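Local coordinates for unknown protein (Galdieria sulphuraria, PDB 2NYI) that is of unknown function but carries tandem ACT domains, modules that in many proteins bind amino acids or other small effectors, at the interface of chains A and B. Numbering follows the deposited sequence. Chains: chain A/B, unknown protein.

Contact 1: the interface of chains A and B. Residues chain A 32-34; chain B 102-104, 128.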
# COMPACT_ATOMS: atom_id res chain seq x y z
N ASN A 32 4.61 -18.59 7.67
CA ASN A 32 5.61 -17.51 7.68
C ASN A 32 5.27 -16.42 6.68
O ASN A 32 4.82 -16.70 5.57
CB ASN A 32 7.04 -18.03 7.43
CG ASN A 32 8.14 -16.96 7.73
OD1 ASN A 32 8.20 -16.40 8.84
ND2 ASN A 32 9.03 -16.69 6.74
N VAL A 33 5.48 -15.18 7.07
CA VAL A 33 5.34 -14.04 6.16
C VAL A 33 6.60 -13.97 5.28
O VAL A 33 7.69 -13.73 5.80
CB VAL A 33 5.15 -12.72 6.96
CG1 VAL A 33 5.19 -11.52 6.05
CG2 VAL A 33 3.81 -12.75 7.76
N GLU A 34 6.47 -14.21 3.97
CA GLU A 34 7.58 -14.02 3.02
C GLU A 34 7.76 -12.53 2.70
O GLU A 34 8.87 -12.00 2.67
CB GLU A 34 7.36 -14.82 1.73
CG GLU A 34 8.38 -14.50 0.61
CD GLU A 34 8.18 -15.29 -0.70
OE1 GLU A 34 7.35 -16.24 -0.76
OE2 GLU A 34 8.88 -14.95 -1.70
N ASP B 102 15.89 -14.23 9.37
CA ASP B 102 14.45 -14.46 9.40
C ASP B 102 14.10 -15.54 10.44
O ASP B 102 14.87 -16.48 10.65
CB ASP B 102 13.93 -14.85 8.01
CG ASP B 102 12.40 -14.82 7.94
OD1 ASP B 102 11.78 -13.90 8.52
OD2 ASP B 102 11.83 -15.72 7.28
N SER B 103 12.96 -15.38 11.08
CA SER B 103 12.36 -16.40 11.94
C SER B 103 10.88 -16.12 12.05
O SER B 103 10.42 -15.01 11.76
CB SER B 103 13.03 -16.43 13.32
OG SER B 103 12.67 -15.30 14.07
N GLU B 104 10.13 -17.13 12.47
CA GLU B 104 8.68 -17.12 12.39
C GLU B 104 8.03 -16.03 13.25
O GLU B 104 6.95 -15.54 12.90
CB GLU B 104 8.15 -18.50 12.78
CG GLU B 104 6.79 -18.87 12.20
CD GLU B 104 6.34 -20.26 12.65
OE1 GLU B 104 6.91 -21.26 12.16
OE2 GLU B 104 5.41 -20.33 13.49
N THR B 128 11.70 -10.95 2.58
CA THR B 128 12.70 -11.95 2.99
C THR B 128 13.59 -12.21 1.77
O THR B 128 13.10 -12.23 0.62
CB THR B 128 12.05 -13.27 3.47
OG1 THR B 128 11.04 -13.66 2.53
CG2 THR B 128 11.44 -13.10 4.86
O HOH W 1 9.25 -13.59 8.58

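Contact 2: the interface of chains A and B. Residues chain A 39-42, 125; chain B 35-37, 50, 122.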
# COMPACT_ATOMS: atom_id res chain seq x y z
N ALA A 39 -1.08 -0.58 3.32
CA ALA A 39 -1.44 0.80 3.08
C ALA A 39 -2.65 1.15 3.92
O ALA A 39 -3.57 0.35 4.08
CB ALA A 39 -1.74 1.01 1.63
N CYS A 40 -2.57 2.30 4.60
CA CYS A 40 -3.67 2.84 5.38
C CYS A 40 -3.91 4.28 4.92
O CYS A 40 -2.96 5.03 4.70
CB CYS A 40 -3.36 2.86 6.88
SG CYS A 40 -3.65 1.33 7.80
N LEU A 41 -5.17 4.64 4.75
CA LEU A 41 -5.56 5.99 4.35
C LEU A 41 -7.03 6.24 4.64
O LEU A 41 -7.86 5.35 4.43
CB LEU A 41 -5.29 6.18 2.85
CG LEU A 41 -5.56 7.58 2.25
CD1 LEU A 41 -4.51 8.58 2.72
CD2 LEU A 41 -5.63 7.57 0.73
N GLY A 42 -7.34 7.44 5.13
CA GLY A 42 -8.73 7.88 5.29
C GLY A 42 -9.63 7.00 6.15
O GLY A 42 -10.85 7.01 5.98
N GLU A 125 1.61 6.43 -4.78
CA GLU A 125 0.93 7.30 -3.82
C GLU A 125 0.73 8.68 -4.41
O GLU A 125 1.60 9.20 -5.15
CB GLU A 125 1.65 7.38 -2.46
CG GLU A 125 3.12 7.79 -2.48
CD GLU A 125 3.77 7.70 -1.07
OE1 GLU A 125 3.07 7.90 -0.05
OE2 GLU A 125 4.99 7.41 -1.00
N SER B 35 -6.16 11.91 -2.32
CA SER B 35 -4.93 11.16 -2.03
C SER B 35 -5.18 9.69 -2.30
O SER B 35 -6.33 9.26 -2.43
CB SER B 35 -4.46 11.40 -0.59
OG SER B 35 -5.50 11.20 0.33
N SER B 36 -4.09 8.93 -2.42
CA SER B 36 -4.22 7.50 -2.68
C SER B 36 -2.97 6.77 -2.26
O SER B 36 -1.86 7.32 -2.26
CB SER B 36 -4.52 7.22 -4.15
OG SER B 36 -3.48 7.70 -4.99
N ARG B 37 -3.16 5.50 -1.95
CA ARG B 37 -2.06 4.61 -1.59
C ARG B 37 -2.39 3.26 -2.19
O ARG B 37 -3.53 2.78 -2.08
CB ARG B 37 -1.91 4.51 -0.06
CG ARG B 37 -1.26 5.77 0.54
CD ARG B 37 -0.80 5.58 1.95
NE ARG B 37 0.04 6.70 2.38
CZ ARG B 37 -0.17 7.43 3.48
NH1 ARG B 37 -1.18 7.17 4.30
NH2 ARG B 37 0.66 8.43 3.77
N LEU B 50 -8.91 8.59 -1.21
CA LEU B 50 -9.80 9.63 -0.67
C LEU B 50 -10.27 10.46 -1.85
O LEU B 50 -9.45 11.05 -2.60
CB LEU B 50 -9.07 10.51 0.36
CG LEU B 50 -9.09 9.98 1.78
CD1 LEU B 50 -8.04 10.67 2.63
CD2 LEU B 50 -10.52 10.16 2.38
N VAL B 122 1.16 3.44 9.86
CA VAL B 122 0.74 4.20 8.70
C VAL B 122 1.18 3.55 7.39
O VAL B 122 0.43 3.57 6.40
CB VAL B 122 1.26 5.66 8.77
CG1 VAL B 122 0.86 6.44 7.52
CG2 VAL B 122 0.69 6.37 10.01
O HOH W 2 0.00 3.38 3.93

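Contact 3: the interface of chains A and B. Residues chain A 104-105; chain B 27, 30-32.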
# COMPACT_ATOMS: atom_id res chain seq x y z
N GLU A 104 -8.70 18.23 -11.91
CA GLU A 104 -9.54 17.03 -12.05
C GLU A 104 -8.87 15.94 -12.91
O GLU A 104 -9.07 14.75 -12.67
CB GLU A 104 -10.91 17.42 -12.64
CG GLU A 104 -11.99 16.31 -12.63
CD GLU A 104 -13.30 16.72 -13.35
OE1 GLU A 104 -13.66 17.92 -13.30
OE2 GLU A 104 -13.97 15.84 -13.95
N GLY A 105 -8.07 16.35 -13.90
CA GLY A 105 -7.57 15.41 -14.92
C GLY A 105 -6.16 14.84 -14.84
O GLY A 105 -5.82 13.99 -15.66
N LYS B 27 -13.23 10.71 -12.91
CA LYS B 27 -13.24 11.95 -13.69
C LYS B 27 -14.59 12.13 -14.39
O LYS B 27 -15.15 13.24 -14.42
CB LYS B 27 -12.08 11.95 -14.70
CG LYS B 27 -11.92 13.28 -15.43
CD LYS B 27 -10.80 13.22 -16.45
CE LYS B 27 -10.54 14.59 -17.09
NZ LYS B 27 -11.66 15.03 -17.95
N SER B 30 -17.12 13.59 -12.19
CA SER B 30 -16.62 14.85 -11.60
C SER B 30 -16.14 14.70 -10.15
O SER B 30 -16.20 15.66 -9.36
CB SER B 30 -17.66 15.97 -11.71
OG SER B 30 -17.83 16.36 -13.05
N ALA B 31 -15.66 13.51 -9.82
CA ALA B 31 -15.08 13.23 -8.51
C ALA B 31 -13.57 13.48 -8.61
O ALA B 31 -12.97 13.22 -9.66
CB ALA B 31 -15.37 11.79 -8.11
N ASN B 32 -12.97 14.00 -7.55
CA ASN B 32 -11.54 14.30 -7.59
C ASN B 32 -10.75 13.41 -6.62
O ASN B 32 -11.20 13.17 -5.52
CB ASN B 32 -11.32 15.79 -7.28
CG ASN B 32 -11.98 16.70 -8.33
OD1 ASN B 32 -11.99 16.39 -9.52
ND2 ASN B 32 -12.54 17.82 -7.88
O HOH W 3 -10.89 13.09 -11.14

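Contact 1: the interface of chains A and B
A:Asn32 and B:Asp102 meet at one end of a two-fold symmetric homodimer interface, a small polar contact in which the start of strand 32-41 is pinned to a loop and a strand of the partner; the dimer is that of the deposited assembly, and the structure alone does not show that it is the biological one. The two side chains reach toward each other tip to tip, with amide and carboxylate planes 49° apart. The amide ND2 of A:Asn32 donates to OD2 of B:Asp102 over 3.0 Å, on its syn lone pair, the oxygen standing 23° out of the amide plane. In both residues CG is anti to the backbone N (chi1 -168° in each), beside the carbonyl carbon, and the tips point at one another. Water 1 ties the atoms left over from that bond, the amide oxygen OD1 of A:Asn32 at 3.0 Å and the second carboxylate oxygen OD1 of B:Asp102 at 2.5 Å. The same water meets the backbone oxygen of A:Val33, drawing main chain into the bridge. Farther along the strand, the side chain of B:Thr128 crosses that of A:Glu34 at about a right angle. The threonine hydroxyl OG1 donates to O of A:Glu34 at 2.7 Å, in the carbonyl plane and on a lone pair.

Contact 2: the interface of chains A and B
Around A:Leu41 and B:Arg37 the two subunits join through their ACT-domain sheets, a strand-to-strand contact that carries beta structure across the dimer of the deposited assembly. Strand 123-130 of chain A runs antiparallel to strand 32-41 of chain B, with a bridge pairing A:Glu125 and B:Arg37. Beside it, the end of strand 32-41 of chain A packs on its counterpart in chain B. A:Leu41, with CG anti to the backbone N (chi1 -177°), sends its branches toward B:Ser35: CD1 and CD2 both approach the hydroxyl OG, each at 3.7 Å, and CD2 also lies against CA of B:Ser36. Next to the serine, CD1 of B:Leu50 reaches CG of A:Leu41 at 4.0 Å, and that same methyl touches CA of A:Gly42.

B:Arg37 starts its crossing with CB against CB of A:Ala39, 3.9 Å away. Its chain then stays extended to NE and brings the guanidinium edge-on to the backbone of A:Cys40. There NH1 donates to O of A:Cys40 at 2.8 Å, nearly along the C=O axis and close to the guanidinium plane, although this side chain is poorly ordered. The carboxylate of A:Glu125 lies near, its OE1 4.1 Å from NE of B:Arg37; this may help balance the arginine charge without direct pairing. Water 2 links N of A:Cys40, at 2.9 Å, to the backbone oxygen of B:Val122.

Contact 3: the interface of chains A and B
The polar part of the contact centres on A:Glu104, whose side chain lies across the C-terminal end of helix 18-28 in chain B. Water 3 forms the clear polar link, bridging main chain to main chain: it stands 2.9 Å from O of A:Glu104 and 2.6 Å from O of B:Ala31. The carboxylate oxygen OE2 of A:Glu104 comes to 2.9 Å from the backbone O of B:Lys27. Both oxygens would ordinarily accept, and the pair is doubtful as an attraction. B:Asn32, CG anti to the carbonyl carbon (chi1 -62°), lays its amide oxygen OD1 beside the glutamate chain, 3.5 Å from CB of A:Glu104.

Charge acts at longer range. NZ of B:Lys27 is 4.7 Å from OE2 of A:Glu104, not in contact but perhaps near enough to ease the crowding of oxygens electrostatically.

Apolar packing comes from the carbon chains. A:Glu104, extended beyond CG, crosses B:Lys27 at about a right angle, CG of A:Glu104 lying 4.1 Å from CG of B:Lys27. The lysine chain continues past it until CE rests 3.8 Å from CA of A:Gly105. In the fold, the loop of chain A just ahead of helix 106-116 docks against the turn of chain B that joins helix 18-28 to strand 32-41.

Contacts 1 and 3 lie at opposite ends of the interface, about 41 Å apart between the centres of their C-alpha atoms, while contact 2 is about 26 Å from contact 1 and about 18 Å from contact 3, on the same measure. Strand 32-41 enters all three, from chain A in contact 1, chain B in contact 3 and both chains in contact 2. Residues 32 and 104 occur in contacts 1 and 3 with the chains exchanged, but Asn32 differs in chi1, -168° in chain A against -62° in chain B. The two-fold thus joins a central sheet contact to polar ends whose side-chain details are not identical.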